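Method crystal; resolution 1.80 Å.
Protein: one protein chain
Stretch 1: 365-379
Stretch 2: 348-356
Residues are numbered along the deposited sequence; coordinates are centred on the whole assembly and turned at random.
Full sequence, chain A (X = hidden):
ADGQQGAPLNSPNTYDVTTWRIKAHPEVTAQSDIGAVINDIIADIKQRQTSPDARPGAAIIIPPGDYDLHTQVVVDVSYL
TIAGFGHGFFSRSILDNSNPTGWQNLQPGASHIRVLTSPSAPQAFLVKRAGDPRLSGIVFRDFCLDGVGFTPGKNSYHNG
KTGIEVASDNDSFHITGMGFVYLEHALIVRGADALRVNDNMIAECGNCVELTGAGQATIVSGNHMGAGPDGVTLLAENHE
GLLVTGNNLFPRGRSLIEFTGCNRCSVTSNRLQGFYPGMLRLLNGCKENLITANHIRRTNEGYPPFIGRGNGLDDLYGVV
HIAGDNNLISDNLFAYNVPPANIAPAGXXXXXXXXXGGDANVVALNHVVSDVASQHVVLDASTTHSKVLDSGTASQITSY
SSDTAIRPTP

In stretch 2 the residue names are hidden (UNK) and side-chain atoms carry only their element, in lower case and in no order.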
# COMPACT_ATOMS: atom_id res chain seq x y z
N LEU A 365 16.61 -12.22 -15.14
CA LEU A 365 17.16 -11.59 -13.94
C LEU A 365 16.56 -12.10 -12.63
O LEU A 365 15.81 -11.39 -11.95
CB LEU A 365 17.01 -10.07 -14.02
CG LEU A 365 17.81 -9.31 -12.96
CD1 LEU A 365 19.28 -9.70 -13.04
CD2 LEU A 365 17.64 -7.81 -13.17
N ASN A 366 16.90 -13.34 -12.29
CA ASN A 366 16.45 -13.98 -11.06
C ASN A 366 17.70 -14.49 -10.35
O ASN A 366 18.39 -15.39 -10.86
CB ASN A 366 15.52 -15.15 -11.40
CG ASN A 366 14.17 -14.69 -11.91
OD1 ASN A 366 13.33 -14.21 -11.14
ND2 ASN A 366 13.96 -14.82 -13.21
N HIS A 367 17.98 -13.92 -9.19
CA HIS A 367 19.15 -14.30 -8.42
C HIS A 367 18.84 -15.44 -7.44
O HIS A 367 17.96 -15.31 -6.59
CB HIS A 367 19.69 -13.10 -7.64
CG HIS A 367 20.97 -13.38 -6.92
ND1 HIS A 367 21.21 -12.95 -5.63
CD2 HIS A 367 22.10 -14.02 -7.31
CE1 HIS A 367 22.42 -13.32 -5.25
NE2 HIS A 367 22.98 -13.97 -6.26
N VAL A 368 19.58 -16.53 -7.58
CA VAL A 368 19.40 -17.69 -6.72
C VAL A 368 20.56 -17.84 -5.74
O VAL A 368 21.72 -17.69 -6.11
CB VAL A 368 19.28 -18.99 -7.54
CG1 VAL A 368 19.22 -20.19 -6.60
CG2 VAL A 368 18.04 -18.94 -8.41
N VAL A 369 20.22 -18.15 -4.50
CA VAL A 369 21.19 -18.36 -3.46
C VAL A 369 20.74 -19.62 -2.77
O VAL A 369 19.61 -19.70 -2.29
CB VAL A 369 21.18 -17.23 -2.41
CG1 VAL A 369 22.30 -17.44 -1.41
CG2 VAL A 369 21.31 -15.88 -3.10
N SER A 370 21.60 -20.62 -2.72
CA SER A 370 21.22 -21.84 -2.06
C SER A 370 22.41 -22.57 -1.51
O SER A 370 23.53 -22.48 -2.03
CB SER A 370 20.41 -22.75 -3.00
OG SER A 370 21.21 -23.20 -4.08
N ASP A 371 22.15 -23.30 -0.43
CA ASP A 371 23.18 -24.06 0.26
C ASP A 371 23.57 -25.31 -0.52
O ASP A 371 24.57 -25.96 -0.20
CB ASP A 371 22.66 -24.45 1.64
CG ASP A 371 21.43 -25.35 1.57
OD1 ASP A 371 21.28 -26.25 2.43
OD2 ASP A 371 20.62 -25.16 0.64
N VAL A 372 22.79 -25.65 -1.54
CA VAL A 372 23.07 -26.83 -2.32
C VAL A 372 23.03 -26.56 -3.81
O VAL A 372 22.48 -25.55 -4.25
CB VAL A 372 22.06 -27.95 -2.00
CG1 VAL A 372 22.13 -28.32 -0.53
CG2 VAL A 372 20.65 -27.48 -2.35
N ALA A 373 23.62 -27.46 -4.57
CA ALA A 373 23.61 -27.34 -6.02
C ALA A 373 22.13 -27.33 -6.34
O ALA A 373 21.38 -28.18 -5.87
CB ALA A 373 24.30 -28.54 -6.66
N SER A 374 21.70 -26.36 -7.14
CA SER A 374 20.29 -26.25 -7.48
C SER A 374 20.08 -25.85 -8.93
O SER A 374 20.91 -25.14 -9.51
CB SER A 374 19.63 -25.21 -6.56
OG SER A 374 18.42 -24.73 -7.11
N GLN A 375 18.99 -26.31 -9.53
CA GLN A 375 18.69 -25.93 -10.90
C GLN A 375 17.80 -24.70 -10.76
O GLN A 375 16.65 -24.81 -10.32
CB GLN A 375 17.97 -27.05 -11.66
CG GLN A 375 18.88 -28.20 -12.13
CD GLN A 375 20.13 -27.72 -12.85
OE1 GLN A 375 21.22 -27.70 -12.27
NE2 GLN A 375 19.98 -27.34 -14.12
N HIS A 376 18.36 -23.55 -11.10
CA HIS A 376 17.66 -22.28 -11.01
C HIS A 376 16.40 -22.28 -11.85
O HIS A 376 15.36 -21.73 -11.45
CB HIS A 376 18.57 -21.15 -11.47
CG HIS A 376 19.79 -20.97 -10.62
ND1 HIS A 376 20.59 -19.85 -10.70
CD2 HIS A 376 20.34 -21.77 -9.68
CE1 HIS A 376 21.58 -19.97 -9.84
NE2 HIS A 376 21.45 -21.13 -9.21
N VAL A 377 16.49 -22.87 -13.03
CA VAL A 377 15.35 -22.92 -13.92
C VAL A 377 15.31 -24.24 -14.65
O VAL A 377 16.32 -24.73 -15.14
CB VAL A 377 15.40 -21.77 -14.95
CG1 VAL A 377 14.13 -21.77 -15.78
CG2 VAL A 377 15.59 -20.44 -14.25
N VAL A 378 14.12 -24.82 -14.71
CA VAL A 378 13.93 -26.07 -15.41
C VAL A 378 12.75 -25.89 -16.33
O VAL A 378 11.67 -25.48 -15.92
CB VAL A 378 13.62 -27.24 -14.45
CG1 VAL A 378 13.25 -28.48 -15.25
CG2 VAL A 378 14.83 -27.53 -13.58
N LEU A 379 12.97 -26.18 -17.60
CA LEU A 379 11.92 -26.09 -18.60
C LEU A 379 11.60 -27.52 -18.96
O LEU A 379 12.45 -28.26 -19.46
CB LEU A 379 12.40 -25.32 -19.82
CG LEU A 379 13.02 -23.89 -19.69
CD1 LEU A 379 12.17 -22.89 -19.40
CD2 LEU A 379 14.16 -23.78 -18.97
N UNK A 348 18.44 -35.47 -5.37
CA UNK A 348 18.03 -34.46 -6.33
C UNK A 348 18.38 -33.01 -6.00
O UNK A 348 18.49 -32.59 -4.83
c UNK A 348 16.55 -34.55 -6.60
N UNK A 349 18.57 -32.27 -7.08
CA UNK A 349 18.89 -30.86 -7.02
C UNK A 349 17.57 -30.11 -7.00
O UNK A 349 16.69 -30.34 -7.83
c UNK A 349 21.94 -29.85 -9.20
o UNK A 349 21.63 -28.68 -9.44
c UNK A 349 21.18 -30.65 -8.16
c UNK A 349 19.68 -30.43 -8.26
n UNK A 349 22.94 -30.47 -9.82
N UNK A 350 17.40 -29.23 -6.00
CA UNK A 350 16.20 -28.42 -5.85
C UNK A 350 15.98 -27.54 -7.07
O UNK A 350 16.94 -27.00 -7.65
c UNK A 350 16.52 -27.61 -4.59
c UNK A 350 18.12 -29.36 -4.72
c UNK A 350 17.19 -28.64 -3.75
N UNK A 351 14.73 -27.39 -7.48
CA UNK A 351 14.39 -26.56 -8.63
C UNK A 351 13.79 -25.25 -8.16
O UNK A 351 12.76 -25.24 -7.49
c UNK A 351 13.36 -27.25 -9.56
o UNK A 351 13.92 -28.46 -10.10
c UNK A 351 12.95 -26.33 -10.70
N UNK A 352 14.44 -24.14 -8.49
CA UNK A 352 13.93 -22.85 -8.08
C UNK A 352 12.72 -22.50 -8.94
O UNK A 352 11.63 -22.24 -8.43
c UNK A 352 15.00 -21.75 -8.23
c UNK A 352 15.80 -22.20 -5.84
c UNK A 352 16.19 -21.89 -7.27
n UNK A 352 16.42 -23.23 -5.28
o UNK A 352 14.95 -21.52 -5.25
N UNK A 353 12.92 -22.49 -10.26
CA UNK A 353 11.82 -22.17 -11.16
C UNK A 353 11.54 -23.29 -12.16
O UNK A 353 12.42 -23.70 -12.92
c UNK A 353 12.61 -18.39 -11.55
c UNK A 353 12.09 -20.86 -11.93
c UNK A 353 12.15 -19.70 -10.95
c UNK A 353 10.99 -20.62 -12.97
N UNK A 354 10.31 -23.78 -12.14
CA UNK A 354 9.90 -24.84 -13.05
C UNK A 354 8.79 -24.36 -13.96
O UNK A 354 7.73 -23.90 -13.52
c UNK A 354 8.79 -27.15 -13.19
c UNK A 354 9.41 -26.08 -12.29
c UNK A 354 9.84 -27.70 -14.15
c UNK A 354 8.21 -28.27 -12.34
N UNK A 355 9.05 -24.50 -15.25
CA UNK A 355 8.12 -24.13 -16.29
C UNK A 355 7.56 -25.48 -16.75
O UNK A 355 8.10 -26.12 -17.65
c UNK A 355 7.91 -22.81 -18.44
c UNK A 355 8.87 -23.34 -17.39
c UNK A 355 9.63 -22.18 -16.75
c UNK A 355 8.74 -21.17 -16.02
N UNK A 356 6.50 -25.90 -16.07
CA UNK A 356 5.82 -27.18 -16.29
C UNK A 356 5.30 -27.43 -17.69
O UNK A 356 5.33 -28.57 -18.18
c UNK A 356 4.66 -27.31 -15.30

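Position 348 carries a single side-chain carbon, directed away from stretch 1 and out of contact with it; one carbon means Ala348, which takes no part in the contact.

At 349 three carbons run in line, the third bearing one oxygen and one nitrogen, and the second carbon lies 3.4 Å from Ala373 O: a primary amide on a two-carbon stem, hence Gln349.

At 350 three carbons close a ring onto the backbone nitrogen, which only proline does. One ring carbon meets Val372 CG2 at 3.9 Å. In Pro350 that atom is CG. Proline has no N-H to donate, but Pro350 O accepts from both Gln375 N (2.9 Å) and Ser374 OG (2.8 Å).

Position 351 has one carbon carrying an oxygen and a carbon, the threonine fork. The methyl lies 3.6 Å from Val378 CG2, on the face that also holds Gln375. Both arms of the fork in Thr351 lie close to Val378 CG2.

Position 352 again shows three carbons ending in oxygen and nitrogen, but folded differently from 349: chi1 and chi2 are both m. Its second carbon sits 3.5 Å from Val368 CG1. This is Gln352, whose NE2 donates to Ser374 OG at 3.1 Å, nearly straight at 173°.

At 353 four carbons fork at the first, one arm two carbons long. The end of that arm lies 4.0 Å from Asn366 CG, while CB lies 4.2 Å from Val377 CG2: Ile353.

Position 354 has four carbons forked at the second, and one carbon at the fork's end rests 3.7 Å from Val378 CG1, so Leu354.

Four carbons at 355 fork at the first, with one two-carbon arm, whose inner carbon meets Leu379 CD1 at 3.7 Å: Ile355.

A lone carbon at 356, pointing away, gives Ala356, outside the contact.

The rule is parallel pairing in register, with aliphatic neighbours at Val377/Ile353, Val378/Leu354 and Leu379/Ile355. Strands 377-379 and 353-356 run 10° apart, and their backbone ladder is regular: Val378 N donates to Ile353 O (2.7 Å), and Ile355 N to Val378 O (2.9 Å). At the corner, successive amides take successive carbonyls, Gln352 N to Gln375 O (2.9 Å) and Ile353 N to His376 O (2.8 Å). Val377 and Leu379 share one face with Ile353 and Ile355; Val378 and Leu354 pair on the other. The side-chain hydrogen bonds between the stretches centre on Ser374 OG, which receives from Gln352 NE2 and gives to Pro350 O, linking Ser374 to the segment leading into the corner at Gln352.

Stretch 2 348-356: AQPTQILIA
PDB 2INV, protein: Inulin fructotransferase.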